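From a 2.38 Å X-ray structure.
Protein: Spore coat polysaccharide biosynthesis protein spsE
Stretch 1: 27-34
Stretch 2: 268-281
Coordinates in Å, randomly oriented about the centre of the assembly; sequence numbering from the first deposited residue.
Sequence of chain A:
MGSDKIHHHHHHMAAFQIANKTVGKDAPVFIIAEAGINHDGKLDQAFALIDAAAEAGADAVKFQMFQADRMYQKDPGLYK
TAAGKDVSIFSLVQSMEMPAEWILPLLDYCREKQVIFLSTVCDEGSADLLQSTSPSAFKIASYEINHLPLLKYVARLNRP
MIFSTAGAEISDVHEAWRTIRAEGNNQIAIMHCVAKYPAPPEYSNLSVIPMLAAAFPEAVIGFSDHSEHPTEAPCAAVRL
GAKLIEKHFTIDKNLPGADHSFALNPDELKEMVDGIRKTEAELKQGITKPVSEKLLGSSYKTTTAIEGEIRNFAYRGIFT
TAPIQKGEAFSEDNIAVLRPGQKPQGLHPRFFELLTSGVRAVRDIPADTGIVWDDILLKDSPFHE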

# COMPACT_ATOMS: atom_id res chain seq x y z
N ALA A 27 -3.41 -20.56 -8.57
CA ALA A 27 -2.08 -20.36 -8.02
C ALA A 27 -2.10 -20.46 -6.49
O ALA A 27 -3.13 -20.14 -5.87
CB ALA A 27 -1.56 -19.00 -8.46
N PRO A 28 -0.97 -20.83 -5.88
CA PRO A 28 -0.82 -20.79 -4.42
C PRO A 28 -0.99 -19.35 -3.89
O PRO A 28 -0.69 -18.40 -4.61
CB PRO A 28 0.65 -21.22 -4.20
CG PRO A 28 1.03 -21.92 -5.44
CD PRO A 28 0.28 -21.29 -6.55
N VAL A 29 -1.48 -19.20 -2.65
CA VAL A 29 -1.56 -17.88 -2.02
C VAL A 29 -0.16 -17.25 -2.01
O VAL A 29 0.82 -17.92 -1.70
CB VAL A 29 -2.18 -17.95 -0.60
CG1 VAL A 29 -2.21 -16.55 0.07
CG2 VAL A 29 -3.63 -18.49 -0.69
N PHE A 30 -0.08 -15.97 -2.37
CA PHE A 30 1.19 -15.24 -2.42
C PHE A 30 1.38 -14.53 -1.08
O PHE A 30 0.57 -13.63 -0.71
CB PHE A 30 1.20 -14.25 -3.58
CG PHE A 30 2.54 -13.61 -3.84
CD1 PHE A 30 3.50 -14.24 -4.62
CD2 PHE A 30 2.82 -12.36 -3.30
CE1 PHE A 30 4.77 -13.63 -4.84
CE2 PHE A 30 4.03 -11.75 -3.52
CZ PHE A 30 5.03 -12.39 -4.29
N ILE A 31 2.43 -14.94 -0.35
CA ILE A 31 2.67 -14.47 1.03
C ILE A 31 3.76 -13.44 1.12
O ILE A 31 4.93 -13.70 0.74
CB ILE A 31 2.94 -15.64 2.02
CG1 ILE A 31 1.87 -16.70 1.91
CG2 ILE A 31 3.05 -15.11 3.45
CD1 ILE A 31 2.18 -17.98 2.62
N ILE A 32 3.39 -12.28 1.66
CA ILE A 32 4.30 -11.14 1.80
C ILE A 32 4.64 -10.94 3.27
O ILE A 32 3.77 -10.60 4.08
CB ILE A 32 3.64 -9.91 1.26
CG1 ILE A 32 3.15 -10.14 -0.17
CG2 ILE A 32 4.54 -8.69 1.29
CD1 ILE A 32 2.13 -9.04 -0.63
N ALA A 33 5.91 -11.19 3.62
CA ALA A 33 6.36 -10.85 4.97
C ALA A 33 6.79 -9.39 4.99
O ALA A 33 7.67 -8.99 4.23
CB ALA A 33 7.45 -11.75 5.41
N GLU A 34 6.17 -8.60 5.86
CA GLU A 34 6.34 -7.15 5.88
C GLU A 34 7.30 -6.76 7.02
O GLU A 34 6.95 -6.79 8.22
CB GLU A 34 4.93 -6.48 5.89
CG GLU A 34 4.71 -5.18 6.67
CD GLU A 34 5.16 -3.93 5.93
OE1 GLU A 34 6.27 -3.91 5.35
OE2 GLU A 34 4.40 -2.94 5.97
N GLU A 268 6.37 -17.70 14.76
CA GLU A 268 5.00 -17.36 14.46
C GLU A 268 4.80 -17.12 12.95
O GLU A 268 3.73 -17.45 12.43
CB GLU A 268 4.57 -16.14 15.27
CG GLU A 268 4.77 -16.27 16.77
CD GLU A 268 4.39 -15.00 17.52
OE1 GLU A 268 4.92 -13.91 17.17
OE2 GLU A 268 3.57 -15.10 18.46
N LEU A 269 5.80 -16.57 12.26
CA LEU A 269 5.71 -16.36 10.80
C LEU A 269 5.61 -17.69 10.07
O LEU A 269 4.67 -17.87 9.29
CB LEU A 269 6.89 -15.52 10.25
CG LEU A 269 6.78 -15.04 8.78
CD1 LEU A 269 5.65 -14.01 8.53
CD2 LEU A 269 8.10 -14.48 8.25
N LYS A 270 6.55 -18.60 10.35
CA LYS A 270 6.53 -19.99 9.86
C LYS A 270 5.20 -20.69 10.18
O LYS A 270 4.65 -21.42 9.35
CB LYS A 270 7.70 -20.79 10.46
CG LYS A 270 7.95 -22.18 9.84
N GLU A 271 4.69 -20.44 11.38
CA GLU A 271 3.42 -20.98 11.84
C GLU A 271 2.25 -20.49 10.97
O GLU A 271 1.44 -21.31 10.53
CB GLU A 271 3.24 -20.58 13.31
CG GLU A 271 1.98 -21.06 13.98
CD GLU A 271 1.89 -20.60 15.43
OE1 GLU A 271 2.97 -20.39 16.06
OE2 GLU A 271 0.75 -20.46 15.95
N MSE A 272 2.19 -19.18 10.71
CA MSE A 272 1.21 -18.60 9.79
C MSE A 272 1.25 -19.25 8.42
O MSE A 272 0.21 -19.67 7.90
CB MSE A 272 1.39 -17.10 9.61
CG MSE A 272 0.22 -16.48 8.81
SE MSE A 272 0.56 -14.65 8.27
CE MSE A 272 2.15 -14.95 6.90
N VAL A 273 2.44 -19.31 7.83
CA VAL A 273 2.67 -19.93 6.52
C VAL A 273 2.17 -21.37 6.48
O VAL A 273 1.46 -21.75 5.55
CB VAL A 273 4.18 -19.84 6.09
CG1 VAL A 273 4.42 -20.59 4.78
CG2 VAL A 273 4.63 -18.34 5.95
N ASP A 274 2.52 -22.16 7.50
CA ASP A 274 2.05 -23.53 7.60
C ASP A 274 0.51 -23.56 7.74
O ASP A 274 -0.17 -24.39 7.12
CB ASP A 274 2.74 -24.25 8.77
CG ASP A 274 4.27 -24.44 8.56
OD1 ASP A 274 4.79 -24.24 7.44
OD2 ASP A 274 5.04 -24.79 9.50
N GLY A 275 -0.04 -22.68 8.56
CA GLY A 275 -1.50 -22.51 8.61
C GLY A 275 -2.12 -22.30 7.23
O GLY A 275 -3.03 -23.04 6.83
N ILE A 276 -1.63 -21.29 6.51
CA ILE A 276 -2.13 -20.95 5.16
C ILE A 276 -2.04 -22.14 4.21
O ILE A 276 -2.98 -22.41 3.47
CB ILE A 276 -1.37 -19.72 4.57
CG1 ILE A 276 -1.88 -18.43 5.18
CG2 ILE A 276 -1.54 -19.64 3.05
CD1 ILE A 276 -0.80 -17.36 5.30
N ARG A 277 -0.90 -22.83 4.23
CA ARG A 277 -0.62 -23.84 3.24
C ARG A 277 -1.45 -25.08 3.49
O ARG A 277 -1.79 -25.80 2.55
CB ARG A 277 0.88 -24.17 3.24
CG ARG A 277 1.75 -23.02 2.70
CD ARG A 277 1.67 -22.82 1.19
NE ARG A 277 2.52 -21.72 0.74
CZ ARG A 277 2.10 -20.65 0.07
NH1 ARG A 277 0.81 -20.51 -0.26
NH2 ARG A 277 2.96 -19.71 -0.27
N LYS A 278 -1.75 -25.33 4.76
CA LYS A 278 -2.58 -26.45 5.16
C LYS A 278 -4.01 -26.17 4.76
O LYS A 278 -4.69 -27.04 4.20
CB LYS A 278 -2.48 -26.67 6.68
CG LYS A 278 -3.52 -27.64 7.28
CD LYS A 278 -3.42 -27.57 8.80
CE LYS A 278 -3.61 -28.94 9.39
NZ LYS A 278 -2.31 -29.67 9.24
N THR A 279 -4.47 -24.94 5.05
CA THR A 279 -5.80 -24.50 4.70
C THR A 279 -5.99 -24.63 3.20
O THR A 279 -7.09 -24.97 2.76
CB THR A 279 -5.97 -23.04 5.12
OG1 THR A 279 -5.86 -22.94 6.54
CG2 THR A 279 -7.39 -22.52 4.82
N GLU A 280 -4.93 -24.40 2.42
CA GLU A 280 -5.05 -24.44 0.96
C GLU A 280 -5.30 -25.85 0.47
O GLU A 280 -6.14 -26.07 -0.40
CB GLU A 280 -3.81 -23.89 0.26
CG GLU A 280 -3.77 -22.38 0.06
CD GLU A 280 -2.40 -21.91 -0.43
OE1 GLU A 280 -1.42 -22.02 0.33
OE2 GLU A 280 -2.31 -21.42 -1.57
N ALA A 281 -4.54 -26.78 1.06
CA ALA A 281 -4.60 -28.20 0.74
C ALA A 281 -5.88 -28.87 1.27
O ALA A 281 -6.38 -29.91 0.67
CB ALA A 281 -3.33 -28.93 1.27

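A β-strand lies nearly antiparallel against an α-helix more than 230 residues away in the same chain, joined by an apolar seam along the strand and by a polar clamp on the backbone of V29 just before the strand begins. The axes of strand 30-34 and helix 268-281 run at 169° and approach to 10.7 Å, a spacing that side chains fill and that is too wide for the two backbones to bond to each other. The register follows the opposed directions: V29 sits nearest I276, I31 nearest V273 and A33 nearest L269, with CA-CA distances of 7.8, 7.7 and 8.0 Å.

Within the strand, side-chain alternation sets I31 and A33 against the helix: their CA-to-CB bonds point toward it, whereas those of F30 and I32 point away and these two residues make no contact with it. I31 is the centre of the seam, burying 102 Å² of the 410 Å² total. Its CG2 meets CE of the selenomethionine M272 at 3.6 Å, and its CD1 lies 4.1 Å from both V273 CG1 and I276 CD1, so one branched side chain touches residues on successive turns of the helix. The seam continues at A33, whose small CB packs 4.0 Å from L269 CD2, and at V29, whose CB lies 4.1 Å from I276 CG2. These are van der Waals contacts between buried apolar groups.

The clamp is formed by R277 and E280, which bind the two polar groups of one residue. V29 N donates to E280 OE2 at 2.6 Å, a short and nearly straight hydrogen bond (170°) in which a carboxylate oxygen accepts from a backbone amide. V29 O in turn accepts from R277 NH1 at 3.0 Å and from R277 NH2 at 3.1 Å, at angles of 153° and 143°. The carbonyl oxygen lies at the edge of the guanidinium, near its plane, where the N-H groups can reach it. Although the CA-to-CB bond of R277 points sideways, the end of its side chain comes nearer the strand.

Within the helix, a salt bridge from R277 NH1 to E280 OE1 at 2.8 Å ties the two clamping side chains together. E280 thus uses one carboxylate oxygen for the arginine and the other for the V29 amide. The polar and apolar parts of the contact meet at I31, whose CD1 covers one face of the guanidinium, 3.5 Å from R277 NH2. P28 borders the clamp, with its CA 3.3 Å from E280 OE2 and its CB 4.0 Å from R277 NH1.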